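Local coordinates for SidF, inhibitor of growth family, member 3 (Legionella pneumophila subsp. pneumophila, PDB 4FYE), which probably acts as a phosphoinositide phosphatase, removing phosphate from phosphatidylinositol phosphates in membranes, at residues E574-I579 and H598-C603. The protein carries 1 engineered substitution. Numbering follows the deposited sequence.
Sequences ELKEQI and HFYNSC
The backbones come closest at Lys576 and Tyr600, whose CA atoms lie 7.5 Å apart. The axes of the short segments 574-579 and 598-603 run nearly antiparallel, at 159° between N-to-C directions, and approach to 11.0 Å. Such a separation is wide for direct backbone packing, and large side chains span it: Leu575, Phe599 and Tyr600 all start toward the partner helix. Leu575 sends CD1 between the two rings, 3.6 Å from Phe599 CE1 and 3.9 Å from Tyr600 CD2. The methyl lies near the plane of both rings and therefore meets their edges, not their faces; Leu575 and Phe599 cross at about a right angle. With CG opposite its own backbone N (chi1 179°), Tyr600 stretches across to the other helix, where CE2 comes 3.8 Å from Lys576 CB. The ring meets the base of the lysine chain obliquely, and the phenol OH lies beside its CB and CG. Lys576 NZ makes a long, weak ion pair with Asp672. On the side of 598-603 turned from this interface, Ser602 OG donates to His598 O (3.0 Å) from above the carbonyl plane; Ser602 N reaches the same oxygen from the other face, so two bonds grip it. Leu472 and Ala469 of helix 467-476 touch Leu575 and Phe599 respectively, while Leu674 touches Tyr600. The centre of the contact lies about 28 Å from the centre of the chain. It packs the C-terminal part of helix 522-583 against the middle of helix 590-614; joined by a short connection, the two form an antiparallel helical hairpin with a mainly apolar seam.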
loop_
_atom_site.group_PDB
_atom_site.type_symbol
_atom_site.label_atom_id
_atom_site.label_comp_id
_atom_site.label_asym_id
_atom_site.label_seq_id
_atom_site.Cartn_x
_atom_site.Cartn_y
_atom_site.Cartn_z
ATOM N N GLU A 574 20.390 20.771 -17.588
ATOM C CA GLU A 574 20.645 20.883 -19.043
ATOM C C GLU A 574 19.866 19.790 -19.810
ATOM O O GLU A 574 19.315 20.056 -20.896
ATOM C CB GLU A 574 22.158 20.833 -19.396
ATOM C CG GLU A 574 23.036 21.986 -18.880
ATOM C CD GLU A 574 24.530 21.759 -19.134
ATOM O OE1 GLU A 574 24.936 20.586 -19.274
ATOM O OE2 GLU A 574 25.318 22.736 -19.203
ATOM N N LEU A 575 19.790 18.578 -19.240
ATOM C CA LEU A 575 18.969 17.538 -19.858
ATOM C C LEU A 575 17.535 18.024 -19.991
ATOM O O LEU A 575 16.935 17.894 -21.057
ATOM C CB LEU A 575 19.007 16.208 -19.109
ATOM C CG LEU A 575 18.872 14.924 -19.960
ATOM C CD1 LEU A 575 18.210 13.826 -19.141
ATOM C CD2 LEU A 575 18.102 15.107 -21.253
ATOM N N LYS A 576 17.012 18.620 -18.924
ATOM C CA LYS A 576 15.649 19.142 -18.937
ATOM C C LYS A 576 15.540 20.210 -20.026
ATOM O O LYS A 576 14.646 20.162 -20.870
ATOM C CB LYS A 576 15.262 19.713 -17.551
ATOM C CG LYS A 576 13.781 20.040 -17.349
ATOM C CD LYS A 576 13.554 21.134 -16.298
ATOM C CE LYS A 576 12.060 21.378 -16.055
ATOM N NZ LYS A 576 11.418 20.310 -15.231
ATOM N N GLU A 577 16.468 21.161 -19.998
ATOM C CA GLU A 577 16.555 22.215 -21.005
ATOM C C GLU A 577 16.368 21.740 -22.460
ATOM O O GLU A 577 15.674 22.403 -23.242
ATOM C CB GLU A 577 17.856 23.018 -20.832
ATOM C CG GLU A 577 17.644 24.421 -20.262
ATOM C CD GLU A 577 18.553 24.758 -19.083
ATOM O OE1 GLU A 577 18.037 24.853 -17.952
ATOM O OE2 GLU A 577 19.774 24.927 -19.262
ATOM N N GLN A 578 16.960 20.600 -22.826
ATOM C CA GLN A 578 16.842 20.141 -24.212
ATOM C C GLN A 578 15.611 19.269 -24.466
ATOM O O GLN A 578 15.073 19.228 -25.572
ATOM C CB GLN A 578 18.142 19.483 -24.721
ATOM C CG GLN A 578 18.295 17.971 -24.557
ATOM C CD GLN A 578 19.477 17.398 -25.360
ATOM O OE1 GLN A 578 20.009 16.332 -25.038
ATOM N NE2 GLN A 578 19.898 18.115 -26.403
ATOM N N ILE A 579 15.149 18.621 -23.413
ATOM C CA ILE A 579 14.121 17.592 -23.475
ATOM C C ILE A 579 12.736 18.226 -23.505
ATOM O O ILE A 579 11.867 17.874 -24.298
ATOM C CB ILE A 579 14.407 16.606 -22.287
ATOM C CG1 ILE A 579 15.241 15.420 -22.802
ATOM C CG2 ILE A 579 13.210 16.178 -21.443
ATOM C CD1 ILE A 579 14.997 15.071 -24.251
ATOM N N HIS A 598 10.506 8.998 -19.123
ATOM C CA HIS A 598 11.058 7.861 -18.410
ATOM C C HIS A 598 12.492 8.094 -18.096
ATOM O O HIS A 598 12.878 7.983 -16.942
ATOM C CB HIS A 598 10.933 6.560 -19.190
ATOM C CG HIS A 598 11.638 5.380 -18.518
ATOM N ND1 HIS A 598 11.219 4.853 -17.334
ATOM C CD2 HIS A 598 12.777 4.650 -18.900
ATOM C CE1 HIS A 598 12.040 3.832 -16.993
ATOM N NE2 HIS A 598 12.997 3.717 -17.945
ATOM N N PHE A 599 13.305 8.428 -19.090
ATOM C CA PHE A 599 14.746 8.613 -18.813
ATOM C C PHE A 599 15.015 9.692 -17.754
ATOM O O PHE A 599 15.744 9.492 -16.766
ATOM C CB PHE A 599 15.541 8.945 -20.094
ATOM C CG PHE A 599 17.031 9.051 -19.873
ATOM C CD1 PHE A 599 17.602 10.233 -19.404
ATOM C CD2 PHE A 599 17.872 7.974 -20.141
ATOM C CE1 PHE A 599 18.976 10.347 -19.211
ATOM C CE2 PHE A 599 19.250 8.078 -19.947
ATOM C CZ PHE A 599 19.799 9.263 -19.478
ATOM N N TYR A 600 14.445 10.855 -17.987
ATOM C CA TYR A 600 14.650 11.963 -17.101
ATOM C C TYR A 600 14.083 11.748 -15.685
ATOM O O TYR A 600 14.661 12.209 -14.692
ATOM C CB TYR A 600 13.972 13.173 -17.691
ATOM C CG TYR A 600 14.127 14.335 -16.804
ATOM C CD1 TYR A 600 13.223 14.568 -15.749
ATOM C CD2 TYR A 600 15.226 15.173 -16.945
ATOM C CE1 TYR A 600 13.402 15.645 -14.895
ATOM C CE2 TYR A 600 15.424 16.249 -16.103
ATOM C CZ TYR A 600 14.509 16.485 -15.087
ATOM O OH TYR A 600 14.734 17.558 -14.269
ATOM N N ASN A 601 12.927 11.105 -15.587
ATOM C CA ASN A 601 12.303 10.996 -14.284
ATOM C C ASN A 601 13.052 10.020 -13.391
ATOM O O ASN A 601 13.270 10.319 -12.224
ATOM C CB ASN A 601 10.790 10.729 -14.398
ATOM C CG ASN A 601 10.007 12.007 -14.674
ATOM O OD1 ASN A 601 10.415 13.137 -14.280
ATOM N ND2 ASN A 601 8.881 11.859 -15.343
ATOM N N SER A 602 13.463 8.886 -13.974
ATOM C CA SER A 602 14.400 7.946 -13.397
ATOM C C SER A 602 15.583 8.674 -12.832
ATOM O O SER A 602 15.889 8.524 -11.661
ATOM C CB SER A 602 14.925 7.033 -14.486
ATOM O OG SER A 602 13.955 6.084 -14.882
ATOM N N CYS A 603 16.265 9.470 -13.648
ATOM C CA CYS A 603 17.406 10.207 -13.138
ATOM C C CYS A 603 17.013 11.165 -12.017
ATOM O O CYS A 603 17.712 11.257 -10.994
ATOM C CB CYS A 603 18.079 10.992 -14.256
ATOM S SG CYS A 603 18.698 9.881 -15.508
#